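Local coordinates for protein leucine aminopeptidase 1 (Caenorhabditis elegans, PDB 2HC9) that releases N-terminal amino acids, preferably leucine, from peptides as a two-zinc M17 aminopeptidase assembled from six subunits, and probably serves as a digestive enzyme, at residues A368-R373 / D430-A435. The protein carries 1 engineered substitution. Residues are numbered along the deposited sequence; the frame is centred on the assembly and turned at random.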
loop_
_atom_site.group_PDB
_atom_site.type_symbol
_atom_site.label_atom_id
_atom_site.label_comp_id
_atom_site.label_asym_id
_atom_site.label_seq_id
_atom_site.Cartn_x
_atom_site.Cartn_y
_atom_site.Cartn_z
ATOM N N ALA A 368 -2.252 19.144 -11.240
ATOM C CA ALA A 368 -1.000 19.653 -10.649
ATOM C C ALA A 368 0.246 19.064 -11.350
ATOM O O ALA A 368 1.307 19.701 -11.391
ATOM C CB ALA A 368 -0.958 19.345 -9.159
ATOM N N TRP A 369 0.118 17.843 -11.881
ATOM C CA TRP A 369 1.255 17.217 -12.597
ATOM C C TRP A 369 1.415 17.772 -14.021
ATOM O O TRP A 369 2.447 17.579 -14.672
ATOM C CB TRP A 369 1.118 15.683 -12.606
ATOM C CG TRP A 369 1.173 15.079 -11.215
ATOM C CD1 TRP A 369 0.350 15.376 -10.145
ATOM C CD2 TRP A 369 2.076 14.075 -10.751
ATOM N NE1 TRP A 369 0.709 14.624 -9.052
ATOM C CE2 TRP A 369 1.768 13.821 -9.396
ATOM C CE3 TRP A 369 3.110 13.367 -11.343
ATOM C CZ2 TRP A 369 2.455 12.876 -8.638
ATOM C CZ3 TRP A 369 3.811 12.434 -10.577
ATOM C CH2 TRP A 369 3.479 12.200 -9.242
ATOM N N LEU A 370 0.385 18.450 -14.508
ATOM C CA LEU A 370 0.438 19.062 -15.819
ATOM C C LEU A 370 0.874 20.531 -15.735
ATOM O O LEU A 370 1.821 20.952 -16.419
ATOM C CB LEU A 370 -0.913 18.906 -16.525
ATOM C CG LEU A 370 -0.971 19.253 -18.026
ATOM C CD1 LEU A 370 -2.135 18.473 -18.684
ATOM C CD2 LEU A 370 -1.191 20.774 -18.214
ATOM N N SER A 371 0.169 21.323 -14.917
ATOM C CA SER A 371 0.381 22.774 -14.888
ATOM C C SER A 371 0.862 23.295 -13.536
ATOM O O SER A 371 1.044 24.501 -13.370
ATOM C CB SER A 371 -0.900 23.515 -15.318
ATOM O OG SER A 371 -1.971 23.317 -14.398
ATOM N N GLY A 372 1.087 22.396 -12.574
ATOM C CA GLY A 372 1.553 22.830 -11.256
ATOM C C GLY A 372 0.418 23.443 -10.435
ATOM O O GLY A 372 -0.763 23.279 -10.767
ATOM N N ARG A 373 0.772 24.150 -9.367
ATOM C CA ARG A 373 -0.238 24.546 -8.368
ATOM C C ARG A 373 -0.720 25.985 -8.503
ATOM O O ARG A 373 -1.675 26.379 -7.835
ATOM C CB ARG A 373 0.254 24.264 -6.943
ATOM C CG ARG A 373 0.539 22.777 -6.723
ATOM C CD ARG A 373 0.738 22.408 -5.270
ATOM N NE ARG A 373 0.875 20.948 -5.178
ATOM C CZ ARG A 373 -0.122 20.061 -5.322
ATOM N NH1 ARG A 373 -1.378 20.450 -5.520
ATOM N NH2 ARG A 373 0.131 18.765 -5.253
ATOM N N ASP A 430 -3.320 7.040 -23.084
ATOM C CA ASP A 430 -2.424 7.793 -23.966
ATOM C C ASP A 430 -2.423 9.287 -23.665
ATOM O O ASP A 430 -1.427 9.934 -23.876
ATOM C CB ASP A 430 -2.806 7.587 -25.417
ATOM C CG ASP A 430 -2.328 6.244 -25.963
ATOM O OD1 ASP A 430 -1.439 5.618 -25.355
ATOM O OD2 ASP A 430 -2.851 5.832 -27.012
ATOM N N GLY A 431 -3.556 9.834 -23.228
ATOM C CA GLY A 431 -3.625 11.278 -22.940
ATOM C C GLY A 431 -3.150 11.650 -21.546
ATOM O O GLY A 431 -3.150 10.811 -20.632
ATOM N N PRO A 432 -2.805 12.927 -21.347
ATOM C CA PRO A 432 -2.667 13.404 -19.948
ATOM C C PRO A 432 -4.039 13.180 -19.265
ATOM O O PRO A 432 -5.059 13.501 -19.868
ATOM C CB PRO A 432 -2.417 14.921 -20.108
ATOM C CG PRO A 432 -2.138 15.166 -21.569
ATOM C CD PRO A 432 -2.638 13.997 -22.359
ATOM N N PRO A 433 -4.085 12.555 -18.071
ATOM C CA PRO A 433 -5.390 12.312 -17.430
ATOM C C PRO A 433 -6.300 13.533 -17.302
ATOM O O PRO A 433 -7.533 13.393 -17.476
ATOM C CB PRO A 433 -5.004 11.750 -16.047
ATOM C CG PRO A 433 -3.691 11.026 -16.334
ATOM C CD PRO A 433 -2.980 11.939 -17.306
ATOM N N SER A 434 -5.719 14.716 -17.050
ATOM C CA SER A 434 -6.526 15.954 -16.978
ATOM C C SER A 434 -7.179 16.325 -18.308
ATOM O O SER A 434 -8.277 16.895 -18.333
ATOM C CB SER A 434 -5.708 17.130 -16.451
ATOM O OG SER A 434 -5.153 16.783 -15.189
ATOM N N ALA A 435 -6.511 15.988 -19.410
ATOM C CA ALA A 435 -7.039 16.255 -20.744
ATOM C C ALA A 435 -8.167 15.276 -21.044
ATOM O O ALA A 435 -9.222 15.661 -21.557
ATOM C CB ALA A 435 -5.909 16.097 -21.787
#
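In the catalytic domain of this M17 aminopeptidase, the short helix 367-371 meets the N-terminal end of helix 433-442 through one leucine, L370, which reaches P432 and S434. Its CD1 does the touching: this methyl packs on the CB edge of the P432 ring, 3.8 Å from P432 CB, and only loosely approaches S434 CB at 4.4 Å. With CG anti to the backbone N (chi1 -169°), the L370 side chain extends away from its own helix toward the proline ring, which it meets at a slant. The backbones stay well apart, L370 CA and P432 CA being 7.7 Å from each other.

P432 occupies the N-cap position, followed by P433, the first residue of the helix, and its carbonyl O accepts a weak bond from A435 N at 2.9 Å in the first turn. In the partner segment, G372 is the first residue past helix 367-371, with positive phi (76°); a weak bond from G372 N to A368 O, 3.0 Å long, spans this last turn. S434 presents its CB to the leucine, while its hydroxyl OG is hydrogen-bonded to OG1 of T364, a residue of the bicarbonate pocket. The S434 side chain lies about 8 Å from that of R338, a predicted active-site residue, and about 12 Å from a zinc ion.

L370 also packs on M403 and on A377 of strand 376-380, and W369 of a second subunit touches both L370 and P432, which places this contact against a subunit interface. All three touching residues are buried. The direct link is a small apolar one, the van der Waals contact of the L370 methyl with P432, with S434 CB at its margin, whereas the polar end of S434 is satisfied by T364 OG1.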